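Local coordinates for protein D-lactate dehydrogenase (Fermentative) (PDB 6ABJ) that probably interconverts D-lactate and pyruvate with NAD(H) as cofactor, working as a tetrameric D-lactate dehydrogenase, at residues L236-R250 and A262-V275. Residues are numbered along the deposited sequence; the frame is centred on the assembly and turned at random.
Sequences LATMKPGAMLINTGR and ALKSGQLGYLGLDV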
loop_
_atom_site.group_PDB
_atom_site.type_symbol
_atom_site.label_atom_id
_atom_site.label_comp_id
_atom_site.label_asym_id
_atom_site.label_seq_id
_atom_site.Cartn_x
_atom_site.Cartn_y
_atom_site.Cartn_z
ATOM N N LEU B 236 -2.674 -9.350 -30.196
ATOM C CA LEU B 236 -2.905 -8.100 -29.419
ATOM C C LEU B 236 -3.229 -6.946 -30.331
ATOM O O LEU B 236 -4.077 -6.087 -30.003
ATOM C CB LEU B 236 -1.711 -7.695 -28.534
ATOM C CG LEU B 236 -1.508 -8.605 -27.374
ATOM C CD1 LEU B 236 -0.155 -8.371 -26.785
ATOM C CD2 LEU B 236 -2.640 -8.423 -26.344
ATOM N N ALA B 237 -2.505 -6.837 -31.449
ATOM C CA ALA B 237 -2.793 -5.745 -32.364
ATOM C C ALA B 237 -4.145 -5.912 -33.117
ATOM O O ALA B 237 -4.679 -4.957 -33.628
ATOM C CB ALA B 237 -1.633 -5.582 -33.353
ATOM N N THR B 238 -4.730 -7.117 -33.126
ATOM C CA THR B 238 -6.089 -7.381 -33.717
ATOM C C THR B 238 -7.198 -6.797 -32.765
ATOM O O THR B 238 -8.231 -6.220 -33.192
ATOM C CB THR B 238 -6.226 -8.929 -33.931
ATOM O OG1 THR B 238 -5.094 -9.416 -34.702
ATOM C CG2 THR B 238 -7.536 -9.342 -34.595
ATOM N N MET B 239 -6.909 -6.847 -31.468
ATOM C CA MET B 239 -7.926 -6.421 -30.468
ATOM C C MET B 239 -8.393 -4.980 -30.639
ATOM O O MET B 239 -7.725 -4.182 -31.198
ATOM C CB MET B 239 -7.409 -6.655 -29.078
ATOM C CG MET B 239 -7.278 -8.118 -28.800
ATOM S SD MET B 239 -6.630 -8.649 -27.265
ATOM C CE MET B 239 -7.748 -7.766 -26.154
ATOM N N LYS B 240 -9.564 -4.662 -30.101
ATOM C CA LYS B 240 -10.115 -3.307 -30.042
ATOM C C LYS B 240 -9.279 -2.416 -29.097
ATOM O O LYS B 240 -8.954 -2.822 -27.977
ATOM C CB LYS B 240 -11.542 -3.378 -29.526
ATOM C CG LYS B 240 -12.323 -2.091 -29.401
ATOM C CD LYS B 240 -13.771 -2.478 -29.170
ATOM C CE LYS B 240 -14.755 -1.352 -29.384
ATOM N NZ LYS B 240 -16.072 -1.850 -28.880
ATOM N N PRO B 241 -8.913 -1.216 -29.552
ATOM C CA PRO B 241 -8.081 -0.351 -28.731
ATOM C C PRO B 241 -8.710 -0.052 -27.411
ATOM O O PRO B 241 -9.881 0.260 -27.352
ATOM C CB PRO B 241 -7.976 0.919 -29.550
ATOM C CG PRO B 241 -8.014 0.403 -31.012
ATOM C CD PRO B 241 -8.997 -0.738 -30.957
ATOM N N GLY B 242 -7.963 -0.241 -26.344
ATOM C CA GLY B 242 -8.517 -0.004 -24.986
ATOM C C GLY B 242 -9.236 -1.184 -24.390
ATOM O O GLY B 242 -9.761 -1.100 -23.262
ATOM N N ALA B 243 -9.198 -2.344 -25.044
ATOM C CA ALA B 243 -9.962 -3.465 -24.591
ATOM C C ALA B 243 -9.330 -4.019 -23.321
ATOM O O ALA B 243 -8.169 -3.731 -22.989
ATOM C CB ALA B 243 -10.018 -4.544 -25.656
ATOM N N MET B 244 -10.095 -4.845 -22.656
ATOM C CA MET B 244 -9.645 -5.592 -21.474
ATOM C C MET B 244 -9.360 -7.058 -21.853
ATOM O O MET B 244 -10.209 -7.686 -22.471
ATOM C CB MET B 244 -10.755 -5.548 -20.436
ATOM C CG MET B 244 -10.497 -6.388 -19.195
ATOM S SD MET B 244 -11.840 -6.259 -17.996
ATOM C CE MET B 244 -11.629 -4.615 -17.393
ATOM N N LEU B 245 -8.248 -7.589 -21.353
ATOM C CA LEU B 245 -7.924 -9.028 -21.490
ATOM C C LEU B 245 -7.804 -9.692 -20.143
ATOM O O LEU B 245 -7.104 -9.195 -19.256
ATOM C CB LEU B 245 -6.600 -9.131 -22.248
ATOM C CG LEU B 245 -6.112 -10.560 -22.477
ATOM C CD1 LEU B 245 -6.991 -11.389 -23.408
ATOM C CD2 LEU B 245 -4.693 -10.504 -23.054
ATOM N N ILE B 246 -8.426 -10.861 -20.012
ATOM C CA ILE B 246 -8.393 -11.659 -18.808
ATOM C C ILE B 246 -7.828 -13.063 -19.204
ATOM O O ILE B 246 -8.312 -13.712 -20.137
ATOM C CB ILE B 246 -9.815 -11.854 -18.229
ATOM C CG1 ILE B 246 -10.493 -10.474 -17.981
ATOM C CG2 ILE B 246 -9.820 -12.656 -16.945
ATOM C CD1 ILE B 246 -9.776 -9.567 -16.986
ATOM N N ASN B 247 -6.810 -13.499 -18.482
ATOM C CA ASN B 247 -6.307 -14.858 -18.629
ATOM C C ASN B 247 -6.328 -15.561 -17.297
ATOM O O ASN B 247 -5.447 -15.371 -16.423
ATOM C CB ASN B 247 -4.903 -14.896 -19.200
ATOM C CG ASN B 247 -4.469 -16.340 -19.510
ATOM O OD1 ASN B 247 -5.313 -17.248 -19.518
ATOM N ND2 ASN B 247 -3.199 -16.537 -19.704
ATOM N N THR B 248 -7.382 -16.345 -17.101
ATOM C CA THR B 248 -7.392 -17.359 -16.021
ATOM C C THR B 248 -7.123 -18.792 -16.539
ATOM O O THR B 248 -7.308 -19.710 -15.783
ATOM C CB THR B 248 -8.709 -17.320 -15.257
ATOM O OG1 THR B 248 -9.800 -17.617 -16.165
ATOM C CG2 THR B 248 -8.954 -15.901 -14.636
ATOM N N GLY B 249 -6.749 -18.969 -17.793
ATOM C CA GLY B 249 -6.618 -20.322 -18.423
ATOM C C GLY B 249 -5.264 -20.995 -18.138
ATOM O O GLY B 249 -5.133 -21.699 -17.198
ATOM N N ARG B 250 -4.250 -20.679 -18.883
ATOM C CA ARG B 250 -2.885 -21.155 -18.594
ATOM C C ARG B 250 -1.945 -20.091 -19.046
ATOM O O ARG B 250 -2.201 -19.412 -20.010
ATOM C CB ARG B 250 -2.534 -22.458 -19.407
ATOM C CG ARG B 250 -3.298 -23.716 -18.999
ATOM C CD ARG B 250 -2.829 -24.379 -17.696
ATOM N NE ARG B 250 -1.382 -24.554 -17.722
ATOM C CZ ARG B 250 -0.725 -25.413 -18.521
ATOM N NH1 ARG B 250 -1.365 -26.215 -19.377
ATOM N NH2 ARG B 250 0.606 -25.468 -18.469
ATOM N N ALA B 262 1.872 -3.204 -25.582
ATOM C CA ALA B 262 0.441 -2.941 -25.799
ATOM C C ALA B 262 -0.171 -2.135 -24.652
ATOM O O ALA B 262 -0.972 -1.263 -24.873
ATOM C CB ALA B 262 -0.281 -4.244 -25.942
ATOM N N LEU B 263 0.269 -2.439 -23.444
ATOM C CA LEU B 263 -0.128 -1.665 -22.262
ATOM C C LEU B 263 0.519 -0.296 -22.289
ATOM O O LEU B 263 -0.156 0.707 -22.047
ATOM C CB LEU B 263 0.212 -2.446 -20.979
ATOM C CG LEU B 263 -0.664 -3.664 -20.679
ATOM C CD1 LEU B 263 0.015 -4.678 -19.779
ATOM C CD2 LEU B 263 -2.000 -3.252 -20.024
ATOM N N LYS B 264 1.792 -0.210 -22.672
ATOM C CA LYS B 264 2.433 1.088 -22.754
ATOM C C LYS B 264 1.756 2.008 -23.749
ATOM O O LYS B 264 1.618 3.215 -23.485
ATOM C CB LYS B 264 3.894 0.979 -23.048
ATOM C CG LYS B 264 4.637 0.409 -21.875
ATOM C CD LYS B 264 6.073 0.100 -22.216
ATOM C CE LYS B 264 6.876 1.298 -22.659
ATOM N NZ LYS B 264 8.225 0.779 -22.999
ATOM N N SER B 265 1.306 1.459 -24.865
ATOM C CA SER B 265 0.766 2.325 -25.924
ATOM C C SER B 265 -0.676 2.673 -25.682
ATOM O O SER B 265 -1.231 3.563 -26.340
ATOM C CB SER B 265 0.835 1.626 -27.277
ATOM O OG SER B 265 -0.013 0.536 -27.326
ATOM N N GLY B 266 -1.322 1.942 -24.786
ATOM C CA GLY B 266 -2.755 2.111 -24.579
ATOM C C GLY B 266 -3.581 1.192 -25.484
ATOM O O GLY B 266 -4.768 1.111 -25.308
ATOM N N GLN B 267 -2.958 0.470 -26.405
ATOM C CA GLN B 267 -3.650 -0.435 -27.196
ATOM C C GLN B 267 -4.450 -1.454 -26.321
ATOM O O GLN B 267 -5.606 -1.775 -26.631
ATOM C CB GLN B 267 -2.697 -1.188 -28.158
ATOM C CG GLN B 267 -3.279 -2.420 -28.872
ATOM C CD GLN B 267 -4.470 -2.148 -29.780
ATOM O OE1 GLN B 267 -4.858 -1.016 -30.001
ATOM N NE2 GLN B 267 -5.108 -3.236 -30.253
ATOM N N LEU B 268 -3.783 -2.020 -25.334
ATOM C CA LEU B 268 -4.473 -2.831 -24.351
ATOM C C LEU B 268 -4.809 -1.926 -23.169
ATOM O O LEU B 268 -3.901 -1.385 -22.522
ATOM C CB LEU B 268 -3.603 -4.034 -23.928
ATOM C CG LEU B 268 -4.265 -5.045 -23.016
ATOM C CD1 LEU B 268 -5.437 -5.759 -23.680
ATOM C CD2 LEU B 268 -3.296 -6.115 -22.606
ATOM N N GLY B 269 -6.101 -1.839 -22.853
ATOM C CA GLY B 269 -6.589 -0.980 -21.791
ATOM C C GLY B 269 -6.435 -1.559 -20.410
ATOM O O GLY B 269 -6.296 -0.815 -19.456
ATOM N N TYR B 270 -6.606 -2.865 -20.296
ATOM C CA TYR B 270 -6.609 -3.501 -19.001
ATOM C C TYR B 270 -6.121 -4.918 -19.141
ATOM O O TYR B 270 -6.335 -5.570 -20.166
ATOM C CB TYR B 270 -8.034 -3.604 -18.428
ATOM C CG TYR B 270 -8.904 -2.361 -18.392
ATOM C CD1 TYR B 270 -9.569 -1.914 -19.527
ATOM C CD2 TYR B 270 -9.125 -1.688 -17.194
ATOM C CE1 TYR B 270 -10.391 -0.803 -19.480
ATOM C CE2 TYR B 270 -9.944 -0.578 -17.139
ATOM C CZ TYR B 270 -10.575 -0.139 -18.283
ATOM O OH TYR B 270 -11.389 0.967 -18.226
ATOM N N LEU B 271 -5.494 -5.404 -18.085
ATOM C CA LEU B 271 -5.105 -6.814 -17.999
ATOM C C LEU B 271 -5.311 -7.427 -16.629
ATOM O O LEU B 271 -4.853 -6.912 -15.621
ATOM C CB LEU B 271 -3.640 -6.953 -18.426
ATOM C CG LEU B 271 -3.029 -8.372 -18.395
ATOM C CD1 LEU B 271 -3.514 -9.206 -19.544
ATOM C CD2 LEU B 271 -1.515 -8.292 -18.356
ATOM N N GLY B 272 -5.988 -8.595 -16.623
ATOM C CA GLY B 272 -6.197 -9.382 -15.436
ATOM C C GLY B 272 -5.584 -10.761 -15.661
ATOM O O GLY B 272 -6.011 -11.441 -16.562
ATOM N N LEU B 273 -4.593 -11.113 -14.856
ATOM C CA LEU B 273 -3.983 -12.431 -14.971
ATOM C C LEU B 273 -4.148 -13.186 -13.678
ATOM O O LEU B 273 -3.908 -12.649 -12.616
ATOM C CB LEU B 273 -2.481 -12.310 -15.238
ATOM C CG LEU B 273 -2.004 -11.613 -16.494
ATOM C CD1 LEU B 273 -0.455 -11.663 -16.467
ATOM C CD2 LEU B 273 -2.553 -12.150 -17.780
ATOM N N ASP B 274 -4.572 -14.430 -13.787
ATOM C CA ASP B 274 -4.453 -15.383 -12.683
ATOM C C ASP B 274 -3.386 -16.467 -12.948
ATOM O O ASP B 274 -3.042 -17.223 -12.021
ATOM C CB ASP B 274 -5.784 -16.063 -12.383
ATOM C CG ASP B 274 -5.726 -16.866 -11.085
ATOM O OD1 ASP B 274 -5.459 -16.272 -10.006
ATOM O OD2 ASP B 274 -5.933 -18.103 -11.111
ATOM N N VAL B 275 -2.794 -16.434 -14.125
ATOM C CA VAL B 275 -1.772 -17.395 -14.502
ATOM C C VAL B 275 -0.695 -16.683 -15.262
ATOM O O VAL B 275 -0.913 -15.589 -15.845
ATOM C CB VAL B 275 -2.379 -18.556 -15.366
ATOM C CG1 VAL B 275 -3.460 -19.315 -14.587
ATOM C CG2 VAL B 275 -2.949 -18.002 -16.623
HETATM O O HOH W 1 -6.814 -4.106 -26.829
HETATM O O HOH W 2 -0.824 -15.226 -18.489
#
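Gln267 reaches back to the end of helix 233-238 because CG stands trans to its backbone N (chi1 167°) and the chain bends at chi2 (61°), bringing NE2 within bonding distance of two carbonyl oxygens. NE2 donates to Leu236 O at 3.0 Å, nearly straight and in the carbonyl plane, and to Met239 O at 2.9 Å, more bent, from above that carbonyl's plane. With both carbonyls gripped by one nitrogen, the rotation of the amide is fixed, and OE1 rests against the Pro241 ring. Met244 is extended until chi3 (-71°) turns CE over one face of the Tyr270 ring, 4.0 Å from its centroid: a CH-pi contact.

Strands 243-247 and 268-273 run parallel, with Leu245 N donating to Tyr270 O and Leu245 O accepting from Gly272 N. Ile246 CD1, 3.9 Å from Gly272 CA, occupies the place a CB of that glycine would need. At the end of strand 243-247, Asn247 OD1 accepts from Gly249 N in an Asx turn, and ND2 donates to Arg250 O at 3.1 Å; Val275 CG2 touches that ND2 at 3.4 Å. A water joins ND2 to Val275 O.

This is a beta-alpha-beta unit of the Rossmann-type domain, closed through helix 256-265. Thr248 and Asp274, both NADH-binding residues, follow the paired strand ends, where Asp274 N donates to Asn247 O and Thr248 CG2 meets Asp274 CB. Thr309, Gln312 N and Ala313 N bond the Asp274 carboxylate. The pairing thus probably helps hold the two side by side, while the Asn247 turn shapes the chain after Thr248.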